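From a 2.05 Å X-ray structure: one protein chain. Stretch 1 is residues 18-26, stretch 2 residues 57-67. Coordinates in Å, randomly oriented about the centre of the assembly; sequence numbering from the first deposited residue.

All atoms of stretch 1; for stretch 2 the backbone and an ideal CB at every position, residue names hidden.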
# COMPACT_ATOMS: atom_id res chain seq x y z
N SER A 18 7.04 -34.68 14.24
CA SER A 18 6.00 -34.76 13.16
C SER A 18 5.39 -33.38 12.88
O SER A 18 4.46 -33.25 12.07
CB SER A 18 4.92 -35.76 13.57
OG SER A 18 3.98 -35.97 12.53
N GLU A 19 5.92 -32.36 13.56
CA GLU A 19 5.45 -30.98 13.42
C GLU A 19 5.49 -30.53 11.94
O GLU A 19 6.48 -30.71 11.25
CB GLU A 19 6.34 -30.06 14.26
CG GLU A 19 5.80 -28.65 14.46
CD GLU A 19 4.61 -28.61 15.40
OE1 GLU A 19 3.93 -27.56 15.45
OE2 GLU A 19 4.34 -29.64 16.08
N GLU A 20 4.39 -29.95 11.47
CA GLU A 20 4.30 -29.50 10.10
C GLU A 20 4.24 -27.97 10.13
O GLU A 20 3.42 -27.40 10.85
CB GLU A 20 3.05 -30.11 9.47
CG GLU A 20 3.04 -30.14 7.96
CD GLU A 20 1.72 -30.68 7.39
OE1 GLU A 20 0.79 -30.96 8.17
OE2 GLU A 20 1.62 -30.81 6.14
N LEU A 21 5.13 -27.31 9.40
CA LEU A 21 5.20 -25.85 9.40
C LEU A 21 5.10 -25.24 8.01
O LEU A 21 5.26 -25.92 7.00
CB LEU A 21 6.53 -25.39 10.02
CG LEU A 21 6.89 -25.96 11.40
CD1 LEU A 21 8.31 -25.51 11.75
CD2 LEU A 21 5.88 -25.55 12.48
N TYR A 22 4.85 -23.94 7.99
CA TYR A 22 4.72 -23.18 6.76
C TYR A 22 6.08 -22.69 6.29
O TYR A 22 6.76 -21.94 7.00
CB TYR A 22 3.76 -21.99 6.96
CG TYR A 22 2.29 -22.39 7.00
CD1 TYR A 22 1.68 -22.81 8.19
CD2 TYR A 22 1.51 -22.34 5.85
CE1 TYR A 22 0.31 -23.17 8.21
CE2 TYR A 22 0.16 -22.70 5.86
CZ TYR A 22 -0.43 -23.12 7.03
OH TYR A 22 -1.76 -23.46 7.00
N TYR A 23 6.48 -23.12 5.09
CA TYR A 23 7.74 -22.66 4.50
C TYR A 23 7.50 -21.86 3.24
O TYR A 23 6.63 -22.18 2.41
CB TYR A 23 8.67 -23.83 4.19
CG TYR A 23 9.26 -24.46 5.43
CD1 TYR A 23 10.43 -23.96 6.00
CD2 TYR A 23 8.64 -25.54 6.04
CE1 TYR A 23 10.97 -24.52 7.15
CE2 TYR A 23 9.17 -26.11 7.21
CZ TYR A 23 10.34 -25.60 7.75
OH TYR A 23 10.87 -26.16 8.89
N SER A 24 8.29 -20.79 3.11
CA SER A 24 8.29 -19.96 1.92
C SER A 24 9.41 -20.49 1.04
O SER A 24 10.54 -20.66 1.50
CB SER A 24 8.51 -18.50 2.29
OG SER A 24 7.40 -18.00 3.01
N VAL A 25 9.09 -20.75 -0.22
CA VAL A 25 10.05 -21.35 -1.13
C VAL A 25 10.18 -20.60 -2.44
O VAL A 25 9.18 -20.28 -3.09
CB VAL A 25 9.67 -22.83 -1.45
CG1 VAL A 25 10.67 -23.46 -2.38
CG2 VAL A 25 9.58 -23.65 -0.15
N GLU A 26 11.43 -20.31 -2.83
CA GLU A 26 11.71 -19.68 -4.10
C GLU A 26 12.28 -20.75 -5.00
O GLU A 26 13.30 -21.38 -4.69
CB GLU A 26 12.66 -18.48 -3.94
CG GLU A 26 12.92 -17.75 -5.26
CD GLU A 26 13.51 -16.35 -5.07
OE1 GLU A 26 13.75 -15.92 -3.91
OE2 GLU A 26 13.72 -15.67 -6.10
N UNK A 57 3.56 -26.41 3.13
CA UNK A 57 3.41 -26.85 4.49
C UNK A 57 4.13 -28.20 4.54
O UNK A 57 3.78 -29.13 3.81
CB UNK A 57 1.94 -26.94 4.91
N UNK A 58 5.18 -28.29 5.35
CA UNK A 58 5.95 -29.53 5.47
C UNK A 58 6.74 -29.64 6.78
O UNK A 58 6.92 -28.65 7.48
CB UNK A 58 6.92 -29.64 4.29
N UNK A 59 7.18 -30.86 7.10
CA UNK A 59 7.98 -31.09 8.31
C UNK A 59 9.33 -30.44 8.12
O UNK A 59 9.73 -30.13 6.99
CB UNK A 59 8.13 -32.58 8.61
N UNK A 60 10.06 -30.23 9.22
CA UNK A 60 11.38 -29.60 9.10
C UNK A 60 12.32 -30.56 8.36
O UNK A 60 13.23 -30.12 7.66
CB UNK A 60 11.94 -29.24 10.48
N UNK A 61 12.08 -31.86 8.50
CA UNK A 61 12.88 -32.88 7.82
C UNK A 61 12.70 -32.83 6.30
O UNK A 61 13.67 -32.97 5.56
CB UNK A 61 12.51 -34.27 8.34
N UNK A 62 11.46 -32.66 5.84
CA UNK A 62 11.20 -32.56 4.39
C UNK A 62 11.65 -31.19 3.86
O UNK A 62 12.10 -31.10 2.73
CB UNK A 62 9.72 -32.78 4.09
N UNK A 63 11.55 -30.16 4.68
CA UNK A 63 12.02 -28.84 4.28
C UNK A 63 13.53 -28.91 4.00
O UNK A 63 14.02 -28.37 3.01
CB UNK A 63 11.71 -27.80 5.36
N UNK A 64 14.25 -29.61 4.86
CA UNK A 64 15.70 -29.76 4.71
C UNK A 64 16.09 -30.59 3.51
O UNK A 64 17.05 -30.26 2.82
CB UNK A 64 16.29 -30.39 5.97
N UNK A 65 15.35 -31.65 3.24
CA UNK A 65 15.62 -32.47 2.08
C UNK A 65 15.32 -31.67 0.81
O UNK A 65 16.05 -31.78 -0.18
CB UNK A 65 14.80 -33.76 2.12
N UNK A 66 14.25 -30.87 0.83
CA UNK A 66 13.86 -30.07 -0.33
C UNK A 66 14.94 -29.05 -0.71
O UNK A 66 15.12 -28.74 -1.87
CB UNK A 66 12.54 -29.35 -0.05
N UNK A 67 15.64 -28.52 0.28
CA UNK A 67 16.71 -27.57 0.06
C UNK A 67 17.89 -28.19 -0.70
O UNK A 67 18.74 -27.48 -1.24
CB UNK A 67 17.19 -27.01 1.40

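Position 57 lies in an extended backbone paired antiparallel with Tyr 22, and its CA-to-CB bond points to the sheet face that carries Glu 20 and Tyr 22. Its ideal CB is 4.1 Å from Glu 20 OE2 and 4.7 Å from Tyr 22 CE2, so a carboxylate and an aromatic ring both border its path. A long chain suits, preferably a basic one; a long apolar chain could also cover the ring. The deposited residue is Lys 57, fully extended with all four chi angles t. Its CD lies over one face of the Tyr 22 ring, and CE comes 3.9 Å from Tyr 22 CE1. NZ stays 4.3 Å from Glu 20 OE1, opposite charges near each other but beyond a salt bridge.

At 58 the backbone does the pairing: its N donates to Leu 21 O and its O accepts from Leu 21 N, each at 2.9 Å. Any residue with a free amide could make these bonds, so the side chain is chosen by the other face, where Leu 21, Tyr 23 and Val 25 lie. The ideal CB is 4.8 Å from Tyr 23 CD2, with room beyond for a long or branched apolar group. Met 58 fills it: chi1 is p, CG packs 3.7 Å from Tyr 23 CD2, and CE reaches 4.2 Å from Val 25 CG2.

Position 59 returns to the face of Glu 20. Its ideal CB is 3.6 Å from Glu 19 O, leaving little room on that side, and its CA makes a CA-H...O contact with the same oxygen at 3.3 Å. The backbone turns into a helix immediately afterwards, so Ser, Thr, Asp or Asn would suit as a cap. It is Thr 59: with chi1 p, OG1 accepts from the backbone N of residue 62 at 3.1 Å, while CG2 lies 4.1 Å from Ser 18 O.

Position 60 begins the helix with CB sideways, 3.6 Å from Tyr 23 OH. A chain that passes the hydroxyl and continues outward would fit, polar or aliphatic. Lys 60 does this, its CG 3.4 Å from Tyr 23 OH and its end leading away.

Positions 61 and 62 point sideways and find nothing of stretch 1 near CB, leaving the choice broad; they are Met 61 and His 62.

Position 63 is tightly constrained. Its CB points toward stretch 1 and ideally sits 3.5 Å from Tyr 23 CZ, so a small residue is favoured. Ala 63 places its methyl over the ring face, a CH-pi contact 3.6 Å from CB to the Tyr 23 ring centroid and 15° off the normal.

Positions 64 and 65 place no demand from stretch 1, and helix-compatible residues suffice: Asn 64 and Ala 65.

Position 66 points toward stretch 1 across a gap, which calls for a longer apolar chain. Leu 66, chi1 t and chi2 p, brings CD2 to 4.4 Å from Val 25 CG2.

Position 67 is out of reach and unconstrained here; it is Ala 67.

Stretch 2, residues 57-67: KMTKMHANALA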
# COMPACT_ATOMS: atom_id res chain seq x y z
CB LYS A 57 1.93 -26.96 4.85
CG LYS A 57 1.69 -27.03 6.34
CD LYS A 57 0.21 -27.03 6.72
CE LYS A 57 0.07 -27.08 8.24
NZ LYS A 57 -1.34 -27.21 8.70
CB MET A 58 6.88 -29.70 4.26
CG MET A 58 7.79 -28.53 3.97
SD MET A 58 8.71 -28.73 2.40
CE MET A 58 9.43 -27.10 2.26
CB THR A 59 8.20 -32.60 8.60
OG1 THR A 59 8.96 -33.20 7.54
CG2 THR A 59 6.86 -33.32 8.77
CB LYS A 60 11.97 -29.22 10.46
CG LYS A 60 13.16 -28.24 10.32
CD LYS A 60 13.89 -27.98 11.64
CE LYS A 60 14.75 -29.19 12.05
NZ LYS A 60 15.52 -28.92 13.29
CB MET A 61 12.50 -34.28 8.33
CG MET A 61 12.86 -34.51 9.79
SD MET A 61 14.63 -34.66 10.08
CE MET A 61 14.97 -36.27 9.34
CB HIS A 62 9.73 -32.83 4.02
CG HIS A 62 9.33 -34.26 4.13
ND1 HIS A 62 8.38 -34.70 5.03
CD2 HIS A 62 9.77 -35.37 3.49
CE1 HIS A 62 8.24 -36.01 4.92
NE2 HIS A 62 9.08 -36.44 3.99
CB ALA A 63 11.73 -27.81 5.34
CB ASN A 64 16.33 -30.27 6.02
CG ASN A 64 16.50 -29.16 7.03
OD1 ASN A 64 15.87 -29.15 8.09
ND2 ASN A 64 17.32 -28.18 6.70
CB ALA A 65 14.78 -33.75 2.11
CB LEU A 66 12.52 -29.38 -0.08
CG LEU A 66 11.94 -28.57 -1.24
CD1 LEU A 66 11.64 -29.50 -2.42
CD2 LEU A 66 10.69 -27.83 -0.82
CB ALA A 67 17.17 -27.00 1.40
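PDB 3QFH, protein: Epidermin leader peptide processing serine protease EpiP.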